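Long-range contact in PmoF1 (Methylocystis sp. ATCC 49242, PDB 6P1E), which binds copper(II) through its PCuAC domain, here as a dimer, and probably serves as a copper chaperone in a methane-oxidizing bacterium: residues 16-30 / 81-95. Residues are numbered along the deposited sequence; the frame is centred on the assembly and turned at random.
Sequences WLRAPADGEKNASFY and PGGAYVALLDAKKHL
Tyr30 lays its ring against the ring of Pro81: Pro81 CD stands 3.6 Å from the Tyr30 ring centroid and 7° off its normal, a CH-pi contact over the middle of the face. The opposite face looks back on its own strand, at the carbonyl carbon of Ser28. At the edge, near the ring plane, comes the carbonyl O of Ala84, while Tyr85 CB reaches Tyr30 CE1 obliquely at 3.5 Å. With CG beside the backbone N (chi1 -55°), the Tyr30 ring swings toward the loop before strand 85-91. Tyr30 CD2 in turn sits over one face of Trp16, whose CZ2 touches Pro81 CD; Arg18 CZ, its guanidinium salt-bridged to Asp120, lies at the indole edge, in plane. Replacing Tyr30 by an alanine would probably leave Pro81 without the ring face it packs on and rob Trp16 of this neighbour. Strands 27-30 and 85-91 pair antiparallel through Ala27 N to Leu88 O and Leu88 N to Ala27 O, each 2.8 Å, then Phe29 N to Val86 O at 2.8 Å and Val86 N to Phe29 O at 3.1 Å. Val86 CG2 meets the Phe29 ring at its edge; both side chains lie on the side of the sheet that also carries Leu88, which packs against Leu101 and Met103. Farther along, Ala91 N bonds to Lys25 O, nearly straight at 174°, and Leu95 CD1 folds back onto Leu17 CD1 and Pro20 CD, the latter at 3.6 Å. The paired N-H and C=O groups thus satisfy one another and set the register, leaving apolar side chains to fill the core on one side, while at the aromatic end Trp16 meets Phe32 of the second subunit edge-to-face, near the copper.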
ATOM      1  N   TRP B  16       4.187   5.860  -0.819  1.00  6.98           N
ATOM      2  CA  TRP B  16       3.461   6.636   0.171  1.00  8.19           C
ATOM      3  C   TRP B  16       4.173   6.595   1.508  1.00  9.42           C
ATOM      4  O   TRP B  16       5.073   5.791   1.722  1.00 10.02           O
ATOM      5  CB  TRP B  16       2.024   6.131   0.330  1.00  8.04           C
ATOM      6  CG  TRP B  16       1.878   4.746   0.912  1.00  7.57           C
ATOM      7  CD1 TRP B  16       2.170   3.560   0.304  1.00  6.68           C
ATOM      8  CD2 TRP B  16       1.367   4.413   2.210  1.00  8.80           C
ATOM      9  NE1 TRP B  16       1.886   2.511   1.145  1.00  7.55           N
ATOM     10  CE2 TRP B  16       1.389   3.009   2.324  1.00  8.44           C
ATOM     11  CE3 TRP B  16       0.900   5.166   3.292  1.00 10.64           C
ATOM     12  CZ2 TRP B  16       0.967   2.343   3.470  1.00  9.88           C
ATOM     13  CZ3 TRP B  16       0.480   4.505   4.428  1.00 11.98           C
ATOM     14  CH2 TRP B  16       0.515   3.108   4.509  1.00 11.61           C
ATOM     15  N   LEU B  17       3.771   7.478   2.407  1.00 11.36           N
ATOM     16  CA  LEU B  17       4.339   7.460   3.742  1.00 14.43           C
ATOM     17  C   LEU B  17       3.308   7.815   4.784  1.00 19.05           C
ATOM     18  O   LEU B  17       2.334   8.519   4.508  1.00 15.57           O
ATOM     19  CB  LEU B  17       5.525   8.416   3.834  1.00 21.25           C
ATOM     20  CG  LEU B  17       5.234   9.883   3.530  1.00 17.61           C
ATOM     21  CD1 LEU B  17       5.496  10.736   4.763  1.00 33.96           C
ATOM     22  CD2 LEU B  17       6.080  10.349   2.357  1.00 39.20           C
ATOM     23  N   ARG B  18       3.537   7.308   5.988  1.00 16.91           N
ATOM     24  CA  ARG B  18       2.718   7.652   7.129  1.00 21.36           C
ATOM     25  C   ARG B  18       3.423   8.759   7.893  1.00 30.23           C
ATOM     26  O   ARG B  18       4.537   8.571   8.384  1.00 24.18           O
ATOM     27  CB  ARG B  18       2.485   6.435   8.018  1.00 27.54           C
ATOM     28  CG  ARG B  18       1.542   6.691   9.176  1.00 40.86           C
ATOM     29  CD  ARG B  18       0.773   5.434   9.520  1.00 58.35           C
ATOM     30  NE  ARG B  18      -0.239   5.130   8.510  1.00 55.22           N
ATOM     31  CZ  ARG B  18      -0.662   3.905   8.209  1.00 42.63           C
ATOM     32  NH1 ARG B  18      -0.156   2.846   8.829  1.00 50.70           N
ATOM     33  NH2 ARG B  18      -1.590   3.737   7.277  1.00 42.34           N
ATOM     34  N   ALA B  19       2.773   9.916   7.967  1.00 37.24           N
ATOM     35  CA  ALA B  19       3.365  11.097   8.576  1.00 38.04           C
ATOM     36  C   ALA B  19       3.670  10.846  10.046  1.00 41.36           C
ATOM     37  O   ALA B  19       3.083   9.952  10.657  1.00 39.32           O
ATOM     38  CB  ALA B  19       2.438  12.289   8.422  1.00 39.91           C
ATOM     39  N   PRO B  20       4.603  11.625  10.618  1.00 39.10           N
ATOM     40  CA  PRO B  20       4.924  11.465  12.038  1.00 40.01           C
ATOM     41  C   PRO B  20       3.687  11.613  12.909  1.00 42.17           C
ATOM     42  O   PRO B  20       2.868  12.501  12.673  1.00 43.64           O
ATOM     43  CB  PRO B  20       5.925  12.595  12.305  1.00 40.49           C
ATOM     44  CG  PRO B  20       6.525  12.891  10.983  1.00 39.58           C
ATOM     45  CD  PRO B  20       5.442  12.653   9.980  1.00 39.15           C
ATOM     46  N   ALA B  21       3.556  10.745  13.906  1.00 43.11           N
ATOM     47  CA  ALA B  21       2.473  10.860  14.870  1.00 49.58           C
ATOM     48  C   ALA B  21       2.714  12.077  15.754  1.00 49.25           C
ATOM     49  O   ALA B  21       3.770  12.709  15.676  1.00 46.71           O
ATOM     50  CB  ALA B  21       2.366   9.599  15.707  1.00 47.34           C
ATOM     51  N   ASP B  22       1.738  12.404  16.591  1.00 51.49           N
ATOM     52  CA  ASP B  22       1.841  13.585  17.437  1.00 54.08           C
ATOM     53  C   ASP B  22       3.011  13.450  18.405  1.00 53.43           C
ATOM     54  O   ASP B  22       3.145  12.448  19.107  1.00 53.75           O
ATOM     55  CB  ASP B  22       0.535  13.809  18.205  1.00 58.97           C
ATOM     56  CG  ASP B  22      -0.566  14.389  17.334  1.00 83.20           C
ATOM     57  OD1 ASP B  22      -0.253  15.165  16.408  1.00 88.06           O
ATOM     58  OD2 ASP B  22      -1.747  14.063  17.575  1.00 80.21           O
ATOM     59  N   GLY B  23       3.856  14.475  18.419  1.00 53.00           N
ATOM     60  CA  GLY B  23       5.042  14.520  19.256  1.00 52.56           C
ATOM     61  C   GLY B  23       6.225  13.743  18.703  1.00 56.43           C
ATOM     62  O   GLY B  23       7.336  13.857  19.218  1.00 48.90           O
ATOM     63  N   GLU B  24       5.987  12.947  17.664  1.00 47.17           N
ATOM     64  CA  GLU B  24       7.059  12.228  16.976  1.00 45.22           C
ATOM     65  C   GLU B  24       7.643  13.036  15.812  1.00 43.39           C
ATOM     66  O   GLU B  24       6.967  13.899  15.254  1.00 43.92           O
ATOM     67  CB  GLU B  24       6.544  10.880  16.466  1.00 43.95           C
ATOM     68  CG  GLU B  24       6.216   9.875  17.565  1.00 50.77           C
ATOM     69  CD  GLU B  24       7.389   9.594  18.485  1.00 72.21           C
ATOM     70  OE1 GLU B  24       8.542   9.586  18.003  1.00 74.10           O
ATOM     71  OE2 GLU B  24       7.156   9.383  19.695  1.00 64.65           O
ATOM     72  N   LYS B  25       8.897  12.754  15.461  1.00 44.34           N
ATOM     73  CA  LYS B  25       9.567  13.427  14.345  1.00 41.91           C
ATOM     74  C   LYS B  25       9.983  12.450  13.237  1.00 51.55           C
ATOM     75  O   LYS B  25      10.671  12.840  12.292  1.00 40.79           O
ATOM     76  CB  LYS B  25      10.794  14.197  14.843  1.00 43.11           C
ATOM     77  CG  LYS B  25      10.462  15.393  15.726  1.00 46.84           C
ATOM     78  CD  LYS B  25      11.652  16.339  15.846  1.00 53.93           C
ATOM     79  CE  LYS B  25      11.343  17.511  16.766  1.00 54.03           C
ATOM     80  NZ  LYS B  25      12.572  18.240  17.187  1.00 77.19           N
ATOM     81  N   ASN B  26       9.558  11.193  13.347  1.00 40.10           N
ATOM     82  CA  ASN B  26       9.895  10.174  12.354  1.00 39.53           C
ATOM     83  C   ASN B  26       8.693   9.765  11.512  1.00 38.49           C
ATOM     84  O   ASN B  26       7.574   9.691  12.013  1.00 38.58           O
ATOM     85  CB  ASN B  26      10.484   8.933  13.031  1.00 40.60           C
ATOM     86  CG  ASN B  26       9.510   8.269  13.982  1.00 61.54           C
ATOM     87  OD1 ASN B  26       8.896   8.925  14.823  1.00 58.23           O
ATOM     88  ND2 ASN B  26       9.358   6.957  13.845  1.00 52.22           N
ATOM     89  N   ALA B  27       8.938   9.491  10.233  1.00 18.67           N
ATOM     90  CA  ALA B  27       7.904   8.991   9.330  1.00 17.58           C
ATOM     91  C   ALA B  27       8.357   7.663   8.738  1.00 16.84           C
ATOM     92  O   ALA B  27       9.533   7.312   8.817  1.00 16.70           O
ATOM     93  CB  ALA B  27       7.620   9.996   8.230  1.00 16.69           C
ATOM     94  N   SER B  28       7.417   6.936   8.141  1.00 15.14           N
ATOM     95  CA  SER B  28       7.711   5.649   7.525  1.00 14.72           C
ATOM     96  C   SER B  28       7.289   5.670   6.066  1.00 16.56           C
ATOM     97  O   SER B  28       6.160   6.042   5.763  1.00 15.11           O
ATOM     98  CB  SER B  28       6.987   4.525   8.268  1.00 16.72           C
ATOM     99  OG  SER B  28       7.416   4.448   9.615  1.00 19.91           O
ATOM    100  N   PHE B  29       8.183   5.244   5.176  1.00 12.58           N
ATOM    101  CA  PHE B  29       7.923   5.268   3.739  1.00 14.78           C
ATOM    102  C   PHE B  29       7.678   3.861   3.223  1.00 11.18           C
ATOM    103  O   PHE B  29       8.393   2.919   3.578  1.00 11.25           O
ATOM    104  CB  PHE B  29       9.091   5.909   2.982  1.00 12.07           C
ATOM    105  CG  PHE B  29       9.040   5.699   1.490  1.00 12.74           C
ATOM    106  CD1 PHE B  29       8.301   6.544   0.681  1.00 12.47           C
ATOM    107  CD2 PHE B  29       9.736   4.654   0.898  1.00 12.80           C
ATOM    108  CE1 PHE B  29       8.255   6.354  -0.689  1.00 13.68           C
ATOM    109  CE2 PHE B  29       9.694   4.459  -0.469  1.00 12.72           C
ATOM    110  CZ  PHE B  29       8.954   5.313  -1.263  1.00 11.11           C
ATOM    111  N   TYR B  30       6.674   3.753   2.357  1.00 10.04           N
ATOM    112  CA  TYR B  30       6.157   2.484   1.873  1.00  9.46           C
ATOM    113  C   TYR B  30       5.961   2.555   0.367  1.00 10.12           C
ATOM    114  O   TYR B  30       5.786   3.634  -0.195  1.00  8.73           O
ATOM    115  CB  TYR B  30       4.828   2.155   2.555  1.00  9.43           C
ATOM    116  CG  TYR B  30       4.880   2.150   4.066  1.00 10.25           C
ATOM    117  CD1 TYR B  30       5.648   1.221   4.754  1.00 12.61           C
ATOM    118  CD2 TYR B  30       4.140   3.061   4.804  1.00 11.17           C
ATOM    119  CE1 TYR B  30       5.688   1.212   6.133  1.00 13.41           C
ATOM    120  CE2 TYR B  30       4.172   3.058   6.182  1.00 11.65           C
ATOM    121  CZ  TYR B  30       4.947   2.131   6.842  1.00 14.27           C
ATOM    122  OH  TYR B  30       4.982   2.129   8.218  1.00 15.75           O
ATOM    123  N   PRO B  81       3.452  -1.233   6.357  1.00 11.59           N
ATOM    124  CA  PRO B  81       3.501  -1.256   7.822  1.00 14.98           C
ATOM    125  C   PRO B  81       3.639  -2.673   8.374  1.00 15.34           C
ATOM    126  O   PRO B  81       2.908  -3.569   7.956  1.00 18.18           O
ATOM    127  CB  PRO B  81       2.164  -0.638   8.226  1.00 13.73           C
ATOM    128  CG  PRO B  81       1.798   0.247   7.093  1.00 14.87           C
ATOM    129  CD  PRO B  81       2.344  -0.401   5.852  1.00 14.15           C
ATOM    130  N   GLY B  82       4.575  -2.861   9.298  1.00 16.33           N
ATOM    131  CA  GLY B  82       4.811  -4.158   9.907  1.00 22.64           C
ATOM    132  C   GLY B  82       5.895  -4.960   9.207  1.00 15.34           C
ATOM    133  O   GLY B  82       6.365  -5.969   9.737  1.00 22.81           O
ATOM    134  N   GLY B  83       6.296  -4.509   8.022  1.00 15.89           N
ATOM    135  CA  GLY B  83       7.313  -5.188   7.237  1.00 18.60           C
ATOM    136  C   GLY B  83       8.427  -4.238   6.851  1.00 15.68           C
ATOM    137  O   GLY B  83       8.631  -3.214   7.506  1.00 16.14           O
ATOM    138  N   ALA B  84       9.152  -4.582   5.792  1.00 15.04           N
ATOM    139  CA  ALA B  84      10.234  -3.740   5.291  1.00 16.64           C
ATOM    140  C   ALA B  84       9.721  -2.343   4.956  1.00 14.02           C
ATOM    141  O   ALA B  84       8.581  -2.174   4.525  1.00 14.62           O
ATOM    142  CB  ALA B  84      10.884  -4.375   4.071  1.00 17.88           C
ATOM    143  N   TYR B  85      10.558  -1.340   5.189  1.00 11.08           N
ATOM    144  CA  TYR B  85      10.165   0.045   4.984  1.00 10.48           C
ATOM    145  C   TYR B  85      11.402   0.929   5.032  1.00 12.73           C
ATOM    146  O   TYR B  85      12.496   0.457   5.347  1.00 12.68           O
ATOM    147  CB  TYR B  85       9.152   0.493   6.043  1.00 12.06           C
ATOM    148  CG  TYR B  85       9.766   0.750   7.402  1.00 16.93           C
ATOM    149  CD1 TYR B  85       9.903   2.043   7.891  1.00 23.18           C
ATOM    150  CD2 TYR B  85      10.214  -0.300   8.192  1.00 13.36           C
ATOM    151  CE1 TYR B  85      10.464   2.282   9.129  1.00 23.48           C
ATOM    152  CE2 TYR B  85      10.778  -0.070   9.432  1.00 20.02           C
ATOM    153  CZ  TYR B  85      10.899   1.223   9.897  1.00 20.70           C
ATOM    154  OH  TYR B  85      11.459   1.452  11.132  1.00 19.06           O
ATOM    155  N   VAL B  86      11.222   2.205   4.710  1.00 11.04           N
ATOM    156  CA  VAL B  86      12.282   3.191   4.860  1.00 11.61           C
ATOM    157  C   VAL B  86      11.888   4.169   5.955  1.00 12.88           C
ATOM    158  O   VAL B  86      10.820   4.777   5.899  1.00 13.19           O
ATOM    159  CB  VAL B  86      12.551   3.950   3.544  1.00 12.36           C
ATOM    160  CG1 VAL B  86      13.673   4.970   3.727  1.00 15.68           C
ATOM    161  CG2 VAL B  86      12.886   2.975   2.432  1.00 12.15           C
ATOM    162  N   ALA B  87      12.755   4.309   6.953  1.00 13.98           N
ATOM    163  CA  ALA B  87      12.530   5.264   8.026  1.00 16.50           C
ATOM    164  C   ALA B  87      13.000   6.643   7.599  1.00 16.37           C
ATOM    165  O   ALA B  87      14.130   6.804   7.141  1.00 16.60           O
ATOM    166  CB  ALA B  87      13.251   4.823   9.293  1.00 18.76           C
ATOM    167  N   LEU B  88      12.117   7.627   7.735  1.00 16.77           N
ATOM    168  CA  LEU B  88      12.443   9.023   7.458  1.00 18.09           C
ATOM    169  C   LEU B  88      12.569   9.757   8.790  1.00 20.49           C
ATOM    170  O   LEU B  88      11.580   9.931   9.498  1.00 22.65           O
ATOM    171  CB  LEU B  88      11.371   9.669   6.578  1.00 20.12           C
ATOM    172  CG  LEU B  88      11.069   8.964   5.253  1.00 25.29           C
ATOM    173  CD1 LEU B  88      10.018   9.734   4.469  1.00 24.08           C
ATOM    174  CD2 LEU B  88      12.327   8.784   4.417  1.00 28.25           C
ATOM    175  N   LEU B  89      13.784  10.168   9.134  1.00 22.06           N
ATOM    176  CA  LEU B  89      14.058  10.733  10.452  1.00 28.22           C
ATOM    177  C   LEU B  89      14.199  12.262  10.402  1.00 35.46           C
ATOM    178  O   LEU B  89      14.652  12.822   9.405  1.00 38.31           O
ATOM    179  CB  LEU B  89      15.324  10.092  11.029  1.00 35.21           C
ATOM    180  CG  LEU B  89      15.406   8.564  10.938  1.00 35.70           C
ATOM    181  CD1 LEU B  89      16.750   8.069  11.447  1.00 50.49           C
ATOM    182  CD2 LEU B  89      14.265   7.944  11.726  1.00 38.48           C
ATOM    183  N   ASP B  90      13.797  12.919  11.486  1.00 47.05           N
ATOM    184  CA  ASP B  90      14.007  14.357  11.667  1.00 45.32           C
ATOM    185  C   ASP B  90      13.346  15.239  10.605  1.00 44.87           C
ATOM    186  O   ASP B  90      14.029  15.946   9.862  1.00 45.15           O
ATOM    187  CB  ASP B  90      15.508  14.663  11.700  1.00 47.10           C
ATOM    188  CG  ASP B  90      16.234  13.896  12.788  1.00 62.17           C
ATOM    189  OD1 ASP B  90      15.662  13.725  13.884  1.00 68.24           O
ATOM    190  OD2 ASP B  90      17.379  13.463  12.545  1.00 74.01           O
ATOM    191  N   ALA B  91      12.020  15.172  10.524  1.00 44.46           N
ATOM    192  CA  ALA B  91      11.233  16.115   9.732  1.00 44.69           C
ATOM    193  C   ALA B  91      11.626  17.568  10.012  1.00 51.07           C
ATOM    194  O   ALA B  91      11.783  17.964  11.166  1.00 49.17           O
ATOM    195  CB  ALA B  91       9.751  15.916  10.003  1.00 44.95           C
ATOM    196  N   LYS B  92      11.787  18.352   8.950  1.00 47.01           N
ATOM    197  CA  LYS B  92      12.148  19.764   9.068  1.00 55.23           C
ATOM    198  C   LYS B  92      10.911  20.611   9.368  1.00 55.21           C
ATOM    199  O   LYS B  92      11.012  21.701   9.936  1.00 54.49           O
ATOM    200  CB  LYS B  92      12.836  20.252   7.794  1.00 54.61           C
ATOM    201  CG  LYS B  92      14.194  19.608   7.551  1.00 55.90           C
ATOM    202  CD  LYS B  92      14.806  20.072   6.242  1.00 57.04           C
ATOM    203  CE  LYS B  92      16.301  19.790   6.193  1.00 52.49           C
ATOM    204  NZ  LYS B  92      16.607  18.333   6.273  1.00 67.59           N
ATOM    205  N   LYS B  93       9.748  20.095   8.981  1.00 50.28           N
ATOM    206  CA  LYS B  93       8.466  20.756   9.213  1.00 55.08           C
ATOM    207  C   LYS B  93       7.319  19.775   9.391  1.00 51.39           C
ATOM    208  O   LYS B  93       7.435  18.595   9.060  1.00 48.76           O
ATOM    209  CB  LYS B  93       8.117  21.682   8.052  1.00 52.84           C
ATOM    210  CG  LYS B  93       8.625  23.090   8.148  1.00 62.57           C
ATOM    211  CD  LYS B  93       8.363  23.763   6.828  1.00 67.94           C
ATOM    212  CE  LYS B  93       8.730  25.213   6.845  1.00 70.91           C
ATOM    213  NZ  LYS B  93       8.061  25.845   5.698  1.00 71.94           N
ATOM    214  N   HIS B  94       6.213  20.281   9.926  1.00 54.02           N
ATOM    215  CA  HIS B  94       5.015  19.476  10.126  1.00 64.35           C
ATOM    216  C   HIS B  94       4.403  19.057   8.792  1.00 59.57           C
ATOM    217  O   HIS B  94       4.181  19.894   7.916  1.00 62.55           O
ATOM    218  CB  HIS B  94       3.989  20.253  10.949  1.00 65.77           C
ATOM    219  CG  HIS B  94       2.786  19.446  11.322  1.00 72.32           C
ATOM    220  ND1 HIS B  94       1.632  19.437  10.570  1.00 74.79           N
ATOM    221  CD2 HIS B  94       2.563  18.612  12.365  1.00 72.94           C
ATOM    222  CE1 HIS B  94       0.746  18.636  11.136  1.00 70.97           C
ATOM    223  NE2 HIS B  94       1.287  18.124  12.226  1.00 73.37           N
ATOM    224  N   LEU B  95       4.131  17.764   8.641  1.00 64.59           N
ATOM    225  CA  LEU B  95       3.535  17.253   7.411  1.00 62.66           C
ATOM    226  C   LEU B  95       2.019  17.425   7.336  1.00 57.80           C
ATOM    227  O   LEU B  95       1.296  17.094   8.277  1.00 73.19           O
ATOM    228  CB  LEU B  95       3.880  15.770   7.251  1.00 46.48           C
ATOM    229  CG  LEU B  95       5.271  15.422   6.717  1.00 60.94           C
ATOM    230  CD1 LEU B  95       5.474  13.931   6.650  1.00 41.11           C
ATOM    231  CD2 LEU B  95       5.445  15.992   5.344  1.00 71.69           C
TER